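Long-range contact in protein tyrosine phosphatase PRL-1 (PDB 3S4O), which removes phosphate from phosphotyrosine in proteins and may act as a virulence factor supporting survival of the parasite inside host macrophages: residues Leu120-Ile125 with Gly152-Gln158. Residues are numbered along the deposited sequence; the frame is centred on the assembly and turned at random.
Sequences LGRAPI and GAINQTQ. With THJ (thiosulfate), chain C.
The last residues of the PTP signature P-loop, which begins at the predicted nucleophile Cys116, and the first turn of helix 122-133 pack against 152-158, an irregular loop leading into helix 156-164. There Ala153 is extended (-65/141) between Gly152 (81/5) and Ile154 (78/110), whose positive phi suits glycine but is unusual for beta-branched isoleucine. Leu120 lies level with Ala153 (CA-CA 4.2 Å): its O accepts a nearly linear hydrogen bond from Ile154 N (2.6 Å) and a CA-H...O contact from Ala153 CA (3.2 Å), while CD2 reaches Gly152 C (3.9 Å). Gly121 is the N-cap of helix 122-133; a CB here would clash with thiosulfate O2, whereas its bare CA lies 3.6 Å from Gln158 OE1. Arg122 (chi1 m, chi2 t, chi3 m) points its CB away from 152-158; its NE, less surely placed, hydrogen-bonds thiosulfate O1 (2.7 Å). Pro124 sits in the first turn, where its missing NH costs no helix bond, and packs CB on Ile154 CG1 (4.0 Å). Ile125 N closes the turn on Gly121 O (3.1 Å). At the start of helix 156-164, Asn155 (chi1 p) and Gln158 (chi1 m) form a capping box: Gln158 N to Asn155 OD1, 2.8 Å, and Asn155 N to Gln158 OE1, 2.9 Å. The Ile154-Leu120 hydrogen bond thus ties the P-loop to 152-158 while amides turn to the anion, Leu120 N to thiosulfate O2 (3.0 Å, weak) and Arg122 N to O1 (3.3 Å, weak), consistent with phosphate binding.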
loop_
_atom_site.group_PDB
_atom_site.type_symbol
_atom_site.label_atom_id
_atom_site.label_comp_id
_atom_site.label_asym_id
_atom_site.label_seq_id
_atom_site.Cartn_x
_atom_site.Cartn_y
_atom_site.Cartn_z
ATOM N N LEU A 120 7.771 4.916 7.480
ATOM C CA LEU A 120 7.565 6.331 7.798
ATOM C C LEU A 120 7.494 7.261 6.581
ATOM O O LEU A 120 7.168 8.438 6.707
ATOM C CB LEU A 120 8.667 6.814 8.738
ATOM C CG LEU A 120 8.543 6.263 10.159
ATOM C CD1 LEU A 120 9.783 6.623 10.979
ATOM C CD2 LEU A 120 7.265 6.759 10.838
ATOM N N GLY A 121 7.793 6.750 5.402
ATOM C CA GLY A 121 7.938 7.622 4.246
ATOM C C GLY A 121 7.326 7.038 3.001
ATOM O O GLY A 121 6.208 7.389 2.626
ATOM N N ARG A 122 8.055 6.110 2.395
ATOM C CA ARG A 122 7.754 5.640 1.053
ATOM C C ARG A 122 6.485 4.786 1.012
ATOM O O ARG A 122 5.623 4.973 0.147
ATOM C CB ARG A 122 8.945 4.847 0.530
ATOM C CG ARG A 122 10.122 5.692 0.211
ATOM C CD ARG A 122 11.285 4.817 -0.234
ATOM N NE ARG A 122 12.070 4.431 0.925
ATOM C CZ ARG A 122 13.274 3.877 0.883
ATOM N NH1 ARG A 122 13.863 3.600 -0.272
ATOM N NH2 ARG A 122 13.887 3.582 2.019
ATOM N N ALA A 123 6.386 3.855 1.950
ATOM C CA ALA A 123 5.195 3.019 2.072
ATOM C C ALA A 123 3.920 3.839 2.290
ATOM O O ALA A 123 2.983 3.701 1.514
ATOM C CB ALA A 123 5.359 1.956 3.167
ATOM N N PRO A 124 3.889 4.706 3.307
ATOM C CA PRO A 124 2.697 5.503 3.577
ATOM C C PRO A 124 2.285 6.442 2.462
ATOM O O PRO A 124 1.091 6.728 2.323
ATOM C CB PRO A 124 3.091 6.348 4.796
ATOM C CG PRO A 124 4.135 5.620 5.447
ATOM C CD PRO A 124 4.874 4.845 4.392
ATOM N N ILE A 125 3.234 6.962 1.688
ATOM C CA ILE A 125 2.833 7.932 0.686
ATOM C C ILE A 125 2.086 7.277 -0.464
ATOM O O ILE A 125 1.226 7.908 -1.045
ATOM C CB ILE A 125 3.956 8.871 0.212
ATOM C CG1 ILE A 125 3.304 10.230 -0.113
ATOM C CG2 ILE A 125 4.728 8.280 -0.963
ATOM C CD1 ILE A 125 4.196 11.228 -0.710
ATOM N N GLY A 152 4.619 10.333 12.804
ATOM C CA GLY A 152 5.811 10.763 12.089
ATOM C C GLY A 152 5.886 10.381 10.619
ATOM O O GLY A 152 6.904 10.613 9.970
ATOM N N ALA A 153 4.824 9.789 10.084
ATOM C CA ALA A 153 4.811 9.422 8.661
ATOM C C ALA A 153 4.856 10.636 7.720
ATOM O O ALA A 153 4.236 11.663 8.008
ATOM C CB ALA A 153 3.598 8.568 8.345
ATOM N N ILE A 154 5.614 10.493 6.620
ATOM C CA ILE A 154 5.573 11.380 5.443
ATOM C C ILE A 154 6.312 12.709 5.634
ATOM O O ILE A 154 5.878 13.566 6.400
ATOM C CB ILE A 154 4.112 11.630 4.939
ATOM C CG1 ILE A 154 3.444 10.313 4.511
ATOM C CG2 ILE A 154 4.104 12.620 3.769
ATOM C CD1 ILE A 154 1.984 10.465 4.206
ATOM N N ASN A 155 7.443 12.867 4.931
ATOM C CA ASN A 155 8.261 14.076 5.057
ATOM C C ASN A 155 7.697 15.222 4.237
ATOM O O ASN A 155 6.682 15.085 3.561
ATOM C CB ASN A 155 9.752 13.819 4.726
ATOM C CG ASN A 155 10.019 13.555 3.245
ATOM O OD1 ASN A 155 9.236 13.915 2.372
ATOM N ND2 ASN A 155 11.150 12.926 2.966
ATOM N N GLN A 156 8.389 16.345 4.287
ATOM C CA GLN A 156 7.897 17.585 3.725
ATOM C C GLN A 156 7.757 17.511 2.194
ATOM O O GLN A 156 6.752 17.955 1.640
ATOM C CB GLN A 156 8.836 18.719 4.132
ATOM C CG GLN A 156 9.163 18.777 5.634
ATOM C CD GLN A 156 10.636 18.416 5.976
ATOM O OE1 GLN A 156 11.492 19.300 6.077
ATOM N NE2 GLN A 156 10.918 17.122 6.165
ATOM N N THR A 157 8.774 16.959 1.533
ATOM C CA THR A 157 8.769 16.765 0.077
ATOM C C THR A 157 7.629 15.840 -0.364
ATOM O O THR A 157 6.956 16.114 -1.349
ATOM C CB THR A 157 10.106 16.150 -0.419
ATOM O OG1 THR A 157 11.210 17.004 -0.068
ATOM C CG2 THR A 157 10.098 15.988 -1.920
ATOM N N GLN A 158 7.425 14.752 0.373
ATOM C CA GLN A 158 6.322 13.833 0.096
ATOM C C GLN A 158 4.973 14.535 0.304
ATOM O O GLN A 158 4.017 14.320 -0.451
ATOM C CB GLN A 158 6.439 12.572 0.966
ATOM C CG GLN A 158 7.589 11.654 0.525
ATOM C CD GLN A 158 8.116 10.730 1.610
ATOM O OE1 GLN A 158 7.803 10.873 2.796
ATOM N NE2 GLN A 158 8.932 9.768 1.200
HETATM S S1 THJ C . 10.273 4.238 4.620
HETATM O O1 THJ C . 10.832 4.692 3.328
HETATM O O2 THJ C . 9.985 5.420 5.466
HETATM O O3 THJ C . 11.266 3.397 5.328
HETATM S S2 THJ C . 8.636 3.234 4.310
#